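Local coordinates for protein glucose-6-phosphate isomerase (PDB 3QKI) that probably interconverts alpha-D-glucose 6-phosphate and beta-D-fructose 6-phosphate, an early step of glycolysis, at residues A[86-91]-A[541-546]. Residues are numbered along the deposited sequence; the frame is centred on the assembly and turned at random.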
ATOM      1  N   GLU A  86      14.323  29.658  -9.429  1.00 17.84           N
ATOM      2  CA  GLU A  86      14.247  31.074  -9.870  1.00 19.08           C
ATOM      3  C   GLU A  86      14.118  31.168 -11.413  1.00 24.58           C
ATOM      4  O   GLU A  86      13.282  31.911 -11.923  1.00 24.10           O
ATOM      5  CB  GLU A  86      15.502  31.834  -9.411  1.00 20.05           C
ATOM      6  CG  GLU A  86      15.477  32.166  -7.936  1.00 28.55           C
ATOM      7  CD  GLU A  86      16.784  32.596  -7.294  1.00 49.44           C
ATOM      8  OE1 GLU A  86      17.832  32.599  -7.981  1.00 42.50           O
ATOM      9  OE2 GLU A  86      16.758  32.905  -6.082  1.00 48.48           O
ATOM     10  N   GLU A  87      14.918  30.377 -12.141  1.00 21.71           N
ATOM     11  CA  GLU A  87      14.891  30.346 -13.598  1.00 21.92           C
ATOM     12  C   GLU A  87      13.544  29.875 -14.189  1.00 26.28           C
ATOM     13  O   GLU A  87      13.145  30.368 -15.244  1.00 27.17           O
ATOM     14  CB  GLU A  87      16.070  29.551 -14.144  1.00 23.27           C
ATOM     15  CG  GLU A  87      16.470  30.025 -15.527  1.00 36.53           C
ATOM     16  CD  GLU A  87      17.675  29.379 -16.175  1.00 56.13           C
ATOM     17  OE1 GLU A  87      18.563  28.874 -15.454  1.00 38.24           O
ATOM     18  OE2 GLU A  87      17.762  29.445 -17.421  1.00 54.89           O
ATOM     19  N   VAL A  88      12.839  28.947 -13.517  1.00 20.35           N
ATOM     20  CA  VAL A  88      11.503  28.510 -13.967  1.00 19.17           C
ATOM     21  C   VAL A  88      10.386  29.418 -13.413  1.00 22.16           C
ATOM     22  O   VAL A  88       9.205  29.163 -13.672  1.00 21.78           O
ATOM     23  CB  VAL A  88      11.171  27.017 -13.694  1.00 22.71           C
ATOM     24  CG1 VAL A  88      12.069  26.098 -14.475  1.00 22.90           C
ATOM     25  CG2 VAL A  88      11.194  26.686 -12.207  1.00 22.30           C
ATOM     26  N   GLU A  89      10.755  30.455 -12.643  1.00 19.55           N
ATOM     27  CA  GLU A  89       9.834  31.436 -12.049  1.00 19.93           C
ATOM     28  C   GLU A  89       8.824  30.766 -11.126  1.00 23.54           C
ATOM     29  O   GLU A  89       7.630  31.054 -11.179  1.00 22.26           O
ATOM     30  CB  GLU A  89       9.138  32.290 -13.139  1.00 20.40           C
ATOM     31  CG  GLU A  89      10.106  33.047 -14.021  1.00 31.45           C
ATOM     32  CD  GLU A  89       9.436  33.920 -15.058  1.00 62.38           C
ATOM     33  OE1 GLU A  89       8.889  33.369 -16.042  1.00 75.96           O
ATOM     34  OE2 GLU A  89       9.470  35.160 -14.891  1.00 49.45           O
ATOM     35  N   LEU A  90       9.326  29.860 -10.277  1.00 20.84           N
ATOM     36  CA  LEU A  90       8.518  29.100  -9.349  1.00 19.84           C
ATOM     37  C   LEU A  90       7.695  30.006  -8.440  1.00 23.13           C
ATOM     38  O   LEU A  90       6.505  29.759  -8.297  1.00 22.23           O
ATOM     39  CB  LEU A  90       9.390  28.134  -8.525  1.00 19.27           C
ATOM     40  CG  LEU A  90       8.684  27.280  -7.469  1.00 22.46           C
ATOM     41  CD1 LEU A  90       7.661  26.376  -8.101  1.00 22.18           C
ATOM     42  CD2 LEU A  90       9.678  26.447  -6.706  1.00 22.96           C
ATOM     43  N   LYS A  91       8.314  31.037  -7.831  1.00 19.72           N
ATOM     44  CA  LYS A  91       7.601  31.953  -6.928  1.00 19.61           C
ATOM     45  C   LYS A  91       6.467  32.706  -7.629  1.00 22.58           C
ATOM     46  O   LYS A  91       5.395  32.865  -7.052  1.00 22.50           O
ATOM     47  CB  LYS A  91       8.552  32.907  -6.208  1.00 21.41           C
ATOM     48  CG  LYS A  91       9.144  32.275  -4.957  1.00 37.10           C
ATOM     49  CD  LYS A  91       9.522  33.305  -3.899  1.00 52.06           C
ATOM     50  CE  LYS A  91       8.425  33.612  -2.898  1.00 54.79           C
ATOM     51  NZ  LYS A  91       8.317  32.568  -1.835  1.00 38.67           N
ATOM     52  N   GLY A 541       5.309  20.307  -9.806  1.00 13.37           N
ATOM     53  CA  GLY A 541       4.674  20.375 -11.124  1.00 12.44           C
ATOM     54  C   GLY A 541       5.224  21.544 -11.923  1.00 14.15           C
ATOM     55  O   GLY A 541       5.517  21.393 -13.110  1.00 14.42           O
ATOM     56  N   PHE A 542       5.461  22.685 -11.250  1.00 10.35           N
ATOM     57  CA  PHE A 542       6.059  23.874 -11.867  1.00 10.77           C
ATOM     58  C   PHE A 542       7.527  23.665 -12.221  1.00 17.13           C
ATOM     59  O   PHE A 542       7.949  24.077 -13.302  1.00 17.47           O
ATOM     60  CB  PHE A 542       5.849  25.146 -11.032  1.00 11.45           C
ATOM     61  CG  PHE A 542       4.395  25.607 -10.971  1.00 13.39           C
ATOM     62  CD1 PHE A 542       3.627  25.706 -12.127  1.00 14.20           C
ATOM     63  CD2 PHE A 542       3.814  25.978  -9.756  1.00 15.64           C
ATOM     64  CE1 PHE A 542       2.304  26.164 -12.074  1.00 15.74           C
ATOM     65  CE2 PHE A 542       2.477  26.396  -9.698  1.00 16.75           C
ATOM     66  CZ  PHE A 542       1.730  26.480 -10.857  1.00 15.00           C
ATOM     67  N   LEU A 543       8.279  22.949 -11.363  1.00 14.92           N
ATOM     68  CA  LEU A 543       9.677  22.584 -11.655  1.00 14.12           C
ATOM     69  C   LEU A 543       9.711  21.673 -12.896  1.00 17.83           C
ATOM     70  O   LEU A 543      10.584  21.835 -13.751  1.00 16.19           O
ATOM     71  CB  LEU A 543      10.342  21.852 -10.467  1.00 13.12           C
ATOM     72  CG  LEU A 543      10.526  22.623  -9.156  1.00 15.06           C
ATOM     73  CD1 LEU A 543      11.147  21.713  -8.102  1.00 14.94           C
ATOM     74  CD2 LEU A 543      11.360  23.885  -9.350  1.00 17.50           C
ATOM     75  N   LEU A 544       8.750  20.727 -12.992  1.00 12.94           N
ATOM     76  CA  LEU A 544       8.651  19.787 -14.125  1.00 12.14           C
ATOM     77  C   LEU A 544       8.057  20.423 -15.362  1.00 14.55           C
ATOM     78  O   LEU A 544       8.064  19.806 -16.431  1.00 12.95           O
ATOM     79  CB  LEU A 544       7.799  18.576 -13.729  1.00 11.45           C
ATOM     80  CG  LEU A 544       8.442  17.617 -12.723  1.00 14.86           C
ATOM     81  CD1 LEU A 544       7.425  16.638 -12.207  1.00 14.31           C
ATOM     82  CD2 LEU A 544       9.651  16.896 -13.325  1.00 17.42           C
ATOM     83  N   ASN A 545       7.483  21.634 -15.194  1.00 13.42           N
ATOM     84  CA  ASN A 545       6.764  22.400 -16.210  1.00 14.27           C
ATOM     85  C   ASN A 545       5.591  21.588 -16.785  1.00 18.60           C
ATOM     86  O   ASN A 545       5.394  21.538 -17.992  1.00 17.77           O
ATOM     87  CB  ASN A 545       7.703  22.913 -17.320  1.00 13.72           C
ATOM     88  CG  ASN A 545       7.098  24.001 -18.148  1.00 22.31           C
ATOM     89  OD1 ASN A 545       6.345  24.840 -17.653  1.00 16.76           O
ATOM     90  ND2 ASN A 545       7.365  23.973 -19.441  1.00 12.25           N
ATOM     91  N   ILE A 546       4.826  20.941 -15.913  1.00 16.43           N
ATOM     92  CA  ILE A 546       3.642  20.173 -16.334  1.00 14.66           C
ATOM     93  C   ILE A 546       2.407  20.755 -15.632  1.00 14.73           C
ATOM     94  O   ILE A 546       2.536  21.591 -14.730  1.00 13.41           O
ATOM     95  CB  ILE A 546       3.796  18.653 -16.083  1.00 17.01           C
ATOM     96  CG1 ILE A 546       4.014  18.350 -14.575  1.00 18.58           C
ATOM     97  CG2 ILE A 546       4.839  17.999 -17.048  1.00 14.76           C
ATOM     98  CD1 ILE A 546       4.155  16.892 -14.247  1.00 26.65           C
TER
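L90 places its two methyls on neighbouring residues of the last turn of helix 523-543. With CG anti to the backbone N (chi1 179°), the side chain reaches across: L90 CD1 lies 3.7 Å from F542 CB, at the edge of the phenyl ring and near its plane, while L90 CD2 meets L543 CD2 at 4.0 Å. V88 CG2 also lies 4.0 Å from L543 CD2, so this one methyl of L543 is shared by two residues of segment 86-91. The V88 and L543 side chains cross at about a right angle, as do those of L90 and F542. All four residues are buried and meet through aliphatic carbon; the F542 side chain also touches K93 and T97 of helix 90-99. Helix 356-371 adds V358 against L90 and L362 against L543, and L26 lies against V88. A polar tie lies alongside, where Y84 OH hydrogen-bonds to L543 O. Both segments turn out of a helix through a Schellman motif, with positive phi at E89 (60°) and at N545 (57°). E89 is also at the N-cap position of helix 90-99, so the junction of two consecutive helices packs against the C-terminal end of a third within the alpha/beta phosphoglucose isomerase fold, away from the sugar-phosphate site.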